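Local coordinates for ribokinase, putative (Burkholderia thailandensis, PDB 3B1O) that acts as a nucleoside kinase of the PfkB (ribokinase-like) family, phosphorylating nucleosides with a nucleotide as phosphate donor, at the interface of chains A and B. Numbering follows the deposited sequence. Chains: chain A/B, Ribokinase, putative.

The interface of chains A and B. Residues chain A 15, 39-42; chain B 99, 102, 104, 118-119.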
# COMPACT_ATOMS: atom_id res chain seq x y z
N MET A 15 6.58 3.98 1.35
CA MET A 15 6.20 5.20 0.66
C MET A 15 6.73 6.38 1.44
O MET A 15 6.89 6.33 2.66
CB MET A 15 4.67 5.29 0.56
CG MET A 15 4.04 4.19 -0.27
SD MET A 15 2.27 4.04 0.05
CE MET A 15 2.26 3.06 1.55
N VAL A 39 2.28 10.05 -3.46
CA VAL A 39 3.45 9.25 -3.19
C VAL A 39 4.13 8.90 -4.50
O VAL A 39 3.77 7.91 -5.16
CB VAL A 39 3.13 7.97 -2.38
CG1 VAL A 39 4.36 7.13 -2.28
CG2 VAL A 39 2.65 8.30 -0.99
N PRO A 40 5.13 9.71 -4.89
CA PRO A 40 5.79 9.51 -6.18
C PRO A 40 6.57 8.21 -6.23
O PRO A 40 6.75 7.64 -7.31
CB PRO A 40 6.72 10.71 -6.30
CG PRO A 40 7.00 11.13 -4.88
CD PRO A 40 5.79 10.75 -4.08
N THR A 41 7.04 7.74 -5.08
CA THR A 41 7.86 6.54 -5.03
C THR A 41 7.33 5.52 -4.03
O THR A 41 6.96 5.87 -2.90
CB THR A 41 9.36 6.85 -4.71
OG1 THR A 41 9.59 6.75 -3.30
CG2 THR A 41 9.78 8.25 -5.20
N MET A 42 7.28 4.26 -4.46
CA MET A 42 7.00 3.13 -3.60
C MET A 42 8.17 2.15 -3.74
O MET A 42 8.51 1.77 -4.85
CB MET A 42 5.71 2.42 -4.03
CG MET A 42 4.40 3.14 -3.76
SD MET A 42 3.07 1.98 -3.30
CE MET A 42 2.10 1.92 -4.79
N TYR B 99 4.57 -0.72 -9.29
CA TYR B 99 3.27 -0.91 -8.72
C TYR B 99 2.24 -0.36 -9.70
O TYR B 99 2.49 0.61 -10.41
CB TYR B 99 3.17 -0.15 -7.39
CG TYR B 99 4.01 -0.69 -6.24
CD1 TYR B 99 3.46 -1.57 -5.30
CD2 TYR B 99 5.35 -0.30 -6.07
CE1 TYR B 99 4.22 -2.05 -4.24
CE2 TYR B 99 6.11 -0.78 -5.01
CZ TYR B 99 5.54 -1.64 -4.10
OH TYR B 99 6.27 -2.11 -3.04
N GLN B 102 -2.54 3.34 -7.98
CA GLN B 102 -3.38 3.06 -6.82
C GLN B 102 -3.43 4.19 -5.80
O GLN B 102 -2.46 4.93 -5.60
CB GLN B 102 -2.95 1.76 -6.12
CG GLN B 102 -1.48 1.72 -5.76
CD GLN B 102 -1.01 0.32 -5.45
OE1 GLN B 102 -1.46 -0.30 -4.48
NE2 GLN B 102 -0.10 -0.20 -6.27
N MET B 104 -4.27 4.74 -1.71
CA MET B 104 -4.47 4.14 -0.40
C MET B 104 -5.29 5.08 0.47
O MET B 104 -4.92 6.23 0.69
CB MET B 104 -3.12 3.83 0.24
CG MET B 104 -2.57 2.51 -0.23
SD MET B 104 -0.90 2.74 -0.77
CE MET B 104 -1.12 3.43 -2.41
N HIS B 118 -0.36 6.89 -5.45
CA HIS B 118 0.86 6.55 -6.16
C HIS B 118 0.50 6.32 -7.63
O HIS B 118 -0.23 5.37 -7.94
CB HIS B 118 1.49 5.29 -5.58
CG HIS B 118 2.74 4.86 -6.28
ND1 HIS B 118 3.91 5.57 -6.20
CD2 HIS B 118 3.00 3.79 -7.07
CE1 HIS B 118 4.85 4.96 -6.91
NE2 HIS B 118 4.32 3.88 -7.45
N PRO B 119 0.98 7.20 -8.52
CA PRO B 119 0.73 7.13 -9.97
C PRO B 119 1.17 5.77 -10.58
O PRO B 119 0.39 5.14 -11.30
CB PRO B 119 1.57 8.28 -10.51
CG PRO B 119 1.68 9.25 -9.36
CD PRO B 119 1.79 8.38 -8.15
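A:Met42 and B:His118 form the core of this patch, burying 93 and 68 Å² of their respective surfaces. The methionine chain lies across one face of the imidazole: its CG methylene stands over the ring centre, 3.4 Å from the centroid, a CH-pi contact. The same ring is fixed at its edge by a hydrogen bond. B:His118 ND1 donates to the backbone carbonyl O of A:Val39 over 2.6 Å; the bond is fairly straight (158° at the hydrogen), and the oxygen lies close to the ring plane. The ring is delivered by a side chain whose CG is anti to the backbone N (chi1 179°), and it also brings CE1 within 3.3 Å of the carbonyl O of A:Pro40. Face packing and edge bonding together should restrict rotation of the imidazole.

A:Met42 is bent at both chi2 and chi3 and runs between B:His118 and B:Tyr99. Its SD sits over the centre of the phenol ring, 4.0 Å above its plane, while CB stands above the same face but just beyond the CD2–CE2 side, 3.4 Å from CE2 of B:Tyr99. The terminal methyl CE turns further into chain B, reaching the amide carbon CD of B:Gln102 at 3.6 Å; its still shorter approach to the imidazole is doubtful. Beside this cluster, two thioethers meet sulfur to sulfur, A:Met15 SD lying 3.5 Å from B:Met104 SD as the side chains cross obliquely.

The residues come from strands 10-17 and 42-47 of chain A with loop residues 39-41, and from strands 101-107 and 113-118 of chain B with B:Tyr99 and B:Pro119 in adjoining loops. Two-fold symmetry repeats the patch with the chains exchanged. Methionine packing together with the directed bond from B:His118 joins the two subunits, plausibly stabilising a dimer. Inosine-binding B:Phe117 adjoins B:His118, and A:Ser36 and A:Gly48, also inosine-binding, flank the A:Val39–A:Met42 stretch, so pairing could help to shape the nucleoside site.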